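Local coordinates for protein internalin (Listeria monocytogenes serotype 4b, PDB 4FMZ) that is an internalin with a leucine-rich repeat domain, probably displayed at the bacterial surface and probably used in cell adhesion or invasion through binding of a host partner, at residues P238-S243 and I258-D263; E302-I307 and N321-I326. All coordinates share one frame; numbering follows the deposited sequence.

Contact 1. Residues P238-S243 and I258-D263; sequences PLANLS and INAVKD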
loop_
_atom_site.group_PDB
_atom_site.type_symbol
_atom_site.label_atom_id
_atom_site.label_comp_id
_atom_site.label_asym_id
_atom_site.label_seq_id
_atom_site.Cartn_x
_atom_site.Cartn_y
_atom_site.Cartn_z
ATOM N N PRO A 238 17.649 -6.343 14.510
ATOM C CA PRO A 238 16.495 -5.511 14.938
ATOM C C PRO A 238 15.131 -6.233 14.942
ATOM O O PRO A 238 14.195 -5.722 15.537
ATOM C CB PRO A 238 16.486 -4.375 13.909
ATOM C CG PRO A 238 17.896 -4.288 13.439
ATOM C CD PRO A 238 18.306 -5.729 13.333
ATOM N N LEU A 239 15.016 -7.420 14.311
ATOM C CA LEU A 239 13.759 -8.183 14.272
ATOM C C LEU A 239 13.610 -9.135 15.460
ATOM O O LEU A 239 12.525 -9.676 15.663
ATOM C CB LEU A 239 13.661 -9.030 12.962
ATOM C CG LEU A 239 13.891 -8.337 11.623
ATOM C CD1 LEU A 239 13.788 -9.339 10.475
ATOM C CD2 LEU A 239 12.905 -7.192 11.413
ATOM N N ALA A 240 14.706 -9.369 16.217
ATOM C CA ALA A 240 14.808 -10.361 17.289
ATOM C C ALA A 240 13.693 -10.351 18.339
ATOM O O ALA A 240 13.330 -11.434 18.814
ATOM C CB ALA A 240 16.156 -10.265 17.981
ATOM N N ASN A 241 13.136 -9.180 18.690
ATOM C CA ASN A 241 12.103 -9.102 19.728
ATOM C C ASN A 241 10.704 -8.818 19.185
ATOM O O ASN A 241 9.785 -8.574 19.973
ATOM C CB ASN A 241 12.480 -8.051 20.779
ATOM C CG ASN A 241 13.839 -8.269 21.393
ATOM O OD1 ASN A 241 14.650 -7.352 21.478
ATOM N ND2 ASN A 241 14.136 -9.493 21.793
ATOM N N LEU A 242 10.514 -8.905 17.861
ATOM C CA LEU A 242 9.200 -8.650 17.272
ATOM C C LEU A 242 8.363 -9.926 17.404
ATOM O O LEU A 242 8.145 -10.638 16.432
ATOM C CB LEU A 242 9.323 -8.152 15.814
ATOM C CG LEU A 242 10.187 -6.889 15.575
ATOM C CD1 LEU A 242 10.160 -6.498 14.124
ATOM C CD2 LEU A 242 9.749 -5.709 16.435
ATOM N N SER A 243 7.868 -10.173 18.638
ATOM C CA SER A 243 7.100 -11.353 19.063
ATOM C C SER A 243 5.878 -11.659 18.189
ATOM O O SER A 243 5.486 -12.821 18.060
ATOM C CB SER A 243 6.643 -11.188 20.514
ATOM O OG SER A 243 5.612 -10.223 20.657
ATOM N N ILE A 258 20.740 -15.678 10.106
ATOM C CA ILE A 258 19.328 -15.569 10.468
ATOM C C ILE A 258 19.070 -15.956 11.948
ATOM O O ILE A 258 17.916 -16.231 12.286
ATOM C CB ILE A 258 18.396 -16.375 9.504
ATOM C CG1 ILE A 258 18.699 -17.899 9.510
ATOM C CG2 ILE A 258 18.397 -15.776 8.099
ATOM C CD1 ILE A 258 17.455 -18.802 9.201
ATOM N N ASN A 259 20.109 -15.944 12.832
ATOM C CA ASN A 259 19.950 -16.276 14.255
ATOM C C ASN A 259 18.829 -15.447 14.908
ATOM O O ASN A 259 18.124 -15.948 15.781
ATOM C CB ASN A 259 21.259 -16.067 15.027
ATOM C CG ASN A 259 21.185 -16.502 16.469
ATOM O OD1 ASN A 259 21.180 -17.698 16.783
ATOM N ND2 ASN A 259 21.092 -15.537 17.379
ATOM N N ALA A 260 18.660 -14.195 14.469
ATOM C CA ALA A 260 17.659 -13.251 14.980
ATOM C C ALA A 260 16.193 -13.743 14.891
ATOM O O ALA A 260 15.341 -13.170 15.563
ATOM C CB ALA A 260 17.781 -11.933 14.239
ATOM N N VAL A 261 15.884 -14.769 14.071
ATOM C CA VAL A 261 14.493 -15.237 13.943
ATOM C C VAL A 261 14.147 -16.313 15.002
ATOM O O VAL A 261 13.000 -16.758 15.040
ATOM C CB VAL A 261 14.139 -15.747 12.509
ATOM C CG1 VAL A 261 14.392 -14.677 11.448
ATOM C CG2 VAL A 261 14.858 -17.051 12.171
ATOM N N LYS A 262 15.121 -16.711 15.842
ATOM C CA LYS A 262 15.021 -17.773 16.853
ATOM C C LYS A 262 13.754 -17.725 17.717
ATOM O O LYS A 262 13.133 -18.772 17.925
ATOM C CB LYS A 262 16.257 -17.757 17.781
ATOM N N ASP A 263 13.366 -16.538 18.207
ATOM C CA ASP A 263 12.215 -16.428 19.099
ATOM C C ASP A 263 10.944 -15.932 18.409
ATOM O O ASP A 263 9.934 -15.702 19.085
ATOM C CB ASP A 263 12.559 -15.538 20.298
ATOM C CG ASP A 263 13.697 -16.104 21.121
ATOM O OD1 ASP A 263 13.567 -17.255 21.604
ATOM O OD2 ASP A 263 14.738 -15.418 21.246
HETATM O O HOH W 1 14.459 -13.944 17.961
HETATM O O HOH W 2 14.618 -12.091 21.865
#
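Ala-240 and Ala-260 meet backbone to backbone, with their CA atoms 4.7 Å apart. They lie in equivalent loops of two neighbouring turns of the leucine-rich repeat solenoid, on the side away from the short parallel strands, but two residues out of step: the counterpart of Ala-260 is Pro-238.

The direct polar contact is a CA-H...O interaction. CA of Ala-240 lies 3.3 Å from O of Ala-260, and the angle at the hydrogen is 159°. The approach is nearly straight. No direct hydrogen bond crosses between the two segments.

Water supplies the hydrogen bonds instead. Water 1 donates to O of Ala-240 and to O of Ala-260, the latter at 2.7 Å. It also accepts from N of Asp-263, at 2.8 Å. It thus ties O of Ala-240 to two backbone groups of 258-263. Water 2 adds a weaker path: it makes long, weak bonds to O of Ala-240 and to OD2 of Asp-263.

The apolar part is small. The methyl groups of Ala-240 and Ala-260 approach with CB to CB at 4.4 Å. CB of Ala-240 is nearer to O of Ala-260, at 3.9 Å, so its methyl rests more on that carbonyl. Leu-239 is buried; its CB points toward 258-263 and its side chain touches Ile-214.

Each segment is held by its own turn: N of Leu-242 bonds to O of Leu-239 at 3.1 Å, and N of Val-261 to O of Ile-258.

O of Ala-260 thus takes both a C-H donor and a water proton. The close approach is consistent with the small size of both side chains. The chemistry implies that these adjacent turns are joined by a bound water, a C-H...O contact and a little methyl packing, with no side-chain salt bridge.

Contact 2. Residues E302-I307 and N321-I326; sequences EDMEVI and NHITDI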
loop_
_atom_site.group_PDB
_atom_site.type_symbol
_atom_site.label_atom_id
_atom_site.label_comp_id
_atom_site.label_asym_id
_atom_site.label_seq_id
_atom_site.Cartn_x
_atom_site.Cartn_y
_atom_site.Cartn_z
ATOM N N GLU A 302 23.867 -31.218 5.160
ATOM C CA GLU A 302 23.827 -31.175 6.622
ATOM C C GLU A 302 22.720 -30.250 7.158
ATOM O O GLU A 302 22.420 -30.291 8.353
ATOM C CB GLU A 302 25.198 -30.733 7.188
ATOM C CG GLU A 302 25.559 -29.268 6.941
ATOM C CD GLU A 302 26.092 -28.862 5.577
ATOM O OE1 GLU A 302 26.137 -29.708 4.651
ATOM O OE2 GLU A 302 26.473 -27.678 5.441
ATOM N N ASP A 303 22.123 -29.413 6.296
ATOM C CA ASP A 303 21.095 -28.472 6.729
ATOM C C ASP A 303 19.702 -28.990 6.513
ATOM O O ASP A 303 18.743 -28.284 6.835
ATOM C CB ASP A 303 21.255 -27.154 5.941
ATOM C CG ASP A 303 22.643 -26.554 6.029
ATOM O OD1 ASP A 303 23.146 -26.368 7.167
ATOM O OD2 ASP A 303 23.229 -26.272 4.966
HETATM N N MSE A 304 19.567 -30.198 5.953
HETATM C CA MSE A 304 18.263 -30.728 5.592
HETATM C C MSE A 304 17.489 -31.334 6.757
HETATM O O MSE A 304 16.252 -31.231 6.779
HETATM C CB MSE A 304 18.414 -31.732 4.462
HETATM C CG MSE A 304 17.457 -31.462 3.347
HETATM SE SE MSE A 304 17.726 -29.912 2.141
HETATM C CE MSE A 304 18.440 -28.496 3.229
ATOM N N GLU A 305 18.194 -31.915 7.726
ATOM C CA GLU A 305 17.592 -32.542 8.911
ATOM C C GLU A 305 16.673 -31.576 9.671
ATOM O O GLU A 305 15.587 -31.984 10.086
ATOM C CB GLU A 305 18.694 -33.075 9.845
ATOM C CG GLU A 305 18.226 -34.151 10.810
ATOM C CD GLU A 305 19.278 -34.595 11.809
ATOM O OE1 GLU A 305 20.244 -35.282 11.401
ATOM O OE2 GLU A 305 19.135 -34.259 13.006
ATOM N N VAL A 306 17.092 -30.304 9.834
ATOM C CA VAL A 306 16.294 -29.300 10.550
ATOM C C VAL A 306 14.999 -28.986 9.745
ATOM O O VAL A 306 13.924 -28.898 10.351
ATOM C CB VAL A 306 17.100 -28.019 10.948
ATOM C CG1 VAL A 306 17.650 -27.265 9.740
ATOM C CG2 VAL A 306 16.259 -27.092 11.821
ATOM N N ILE A 307 15.087 -28.892 8.398
ATOM C CA ILE A 307 13.900 -28.601 7.571
ATOM C C ILE A 307 12.901 -29.762 7.654
ATOM O O ILE A 307 11.702 -29.519 7.707
ATOM C CB ILE A 307 14.233 -28.237 6.096
ATOM C CG1 ILE A 307 15.224 -27.059 6.035
ATOM C CG2 ILE A 307 12.950 -27.887 5.333
ATOM C CD1 ILE A 307 15.709 -26.679 4.661
ATOM N N ASN A 321 21.041 -24.158 -4.198
ATOM C CA ASN A 321 21.888 -24.185 -3.004
ATOM C C ASN A 321 23.017 -25.154 -3.397
ATOM O O ASN A 321 23.373 -25.174 -4.580
ATOM C CB ASN A 321 21.083 -24.646 -1.774
ATOM C CG ASN A 321 20.280 -23.539 -1.156
ATOM O OD1 ASN A 321 20.812 -22.705 -0.440
ATOM N ND2 ASN A 321 18.981 -23.518 -1.400
ATOM N N HIS A 322 23.472 -26.045 -2.501
ATOM C CA HIS A 322 24.471 -27.100 -2.817
ATOM C C HIS A 322 23.946 -28.452 -2.290
ATOM O O HIS A 322 24.711 -29.229 -1.725
ATOM C CB HIS A 322 25.869 -26.778 -2.198
ATOM C CG HIS A 322 26.307 -25.368 -2.381
ATOM N ND1 HIS A 322 26.619 -24.864 -3.633
ATOM C CD2 HIS A 322 26.438 -24.379 -1.466
ATOM C CE1 HIS A 322 26.905 -23.585 -3.443
ATOM N NE2 HIS A 322 26.827 -23.252 -2.157
ATOM N N ILE A 323 22.635 -28.711 -2.433
ATOM C CA ILE A 323 22.016 -29.922 -1.881
ATOM C C ILE A 323 21.989 -31.026 -2.918
ATOM O O ILE A 323 21.548 -30.796 -4.047
ATOM C CB ILE A 323 20.597 -29.608 -1.336
ATOM C CG1 ILE A 323 20.644 -28.456 -0.317
ATOM C CG2 ILE A 323 19.901 -30.848 -0.741
ATOM C CD1 ILE A 323 19.353 -27.579 -0.352
ATOM N N THR A 324 22.431 -32.234 -2.520
ATOM C CA THR A 324 22.425 -33.409 -3.396
ATOM C C THR A 324 21.598 -34.553 -2.780
ATOM O O THR A 324 21.284 -35.527 -3.475
ATOM C CB THR A 324 23.856 -33.872 -3.708
ATOM O OG1 THR A 324 24.534 -34.201 -2.488
ATOM C CG2 THR A 324 24.643 -32.846 -4.524
ATOM N N ASP A 325 21.245 -34.428 -1.486
ATOM C CA ASP A 325 20.492 -35.446 -0.761
ATOM C C ASP A 325 19.361 -34.781 -0.003
ATOM O O ASP A 325 19.585 -34.049 0.972
ATOM C CB ASP A 325 21.425 -36.246 0.185
ATOM C CG ASP A 325 20.787 -37.402 0.953
ATOM O OD1 ASP A 325 19.566 -37.650 0.765
ATOM O OD2 ASP A 325 21.510 -38.068 1.728
ATOM N N ILE A 326 18.138 -35.028 -0.476
ATOM C CA ILE A 326 16.934 -34.474 0.126
ATOM C C ILE A 326 16.179 -35.540 0.960
ATOM O O ILE A 326 15.040 -35.287 1.348
ATOM C CB ILE A 326 16.010 -33.845 -0.959
ATOM C CG1 ILE A 326 15.591 -34.885 -2.038
ATOM C CG2 ILE A 326 16.652 -32.591 -1.585
ATOM C CD1 ILE A 326 14.279 -34.575 -2.789
#
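Selenomethionine Met-304 reaches from segment 302-307 to Ile-323 in the loop 321-326, and the two side chains meet tip to tip. The CB of Met-304 points toward the loop and lies 4.4 Å from O of Asp-325. CG comes a little closer to the same O, at 4.1 Å. It is also 4.4 Å from CA of Ile-326, so this part of the chain rests against the loop backbone.

The chain then bends at chi2 (73°) and again at chi3 (-36°). This carries the selenium and the terminal methyl to Ile-323. SE is 3.7 Å from CG2 and 3.8 Å from CD1 of Ile-323, touching both of its branches. CE ends the chain 3.8 Å from the same CD1. In Ile-323, CG2 is anti to the backbone N, while CG1 lies beside that N and carries CD1 to the selenium and its methyl. A second conformer of Met-304 is deposited, so the exact placing of SE and CE on Ile-323 is doubtful.

Met-304 is buried and also touches Leu-329, which Ile-307 of the same segment touches too. Close to Ile-323, OD1 of Asn-301 accepts hydrogen bonds from N of Thr-324 and N of Asp-325. The carboxylate of Asp-325 has its own partner, a salt bridge from OD2 to NH2 of Arg-327.

No hydrogen bond runs directly between the two segments. The chemistry implies an apolar contact. A long flexible side chain, with selenium in place of the usual methionine sulfur, packs on a branched aliphatic one and joins the short, weakly bonded helix 304-308 to the loop beyond strand 315-317.

In the fold
The two contacts follow one another along the chain, and contact 1 closes before contact 2 opens. Their centres are 23 Å apart, and their nearest atoms are about 8 Å apart without touching. Both join successive turns of one leucine-rich repeat solenoid. Contact 1 pairs the loops that follow strands 225-227 and 247-249. Contact 2 lies nearer the C-terminal end, where helix 304-308 precedes strand 315-317 and loop 321-326 follows it. Both lie on the same side of the chain's centre. Links of this kind between turns are consistent with the curved, extended form of internalins. In relatives such as InlA the concave strand face binds the host receptor; whether it does so here is not established.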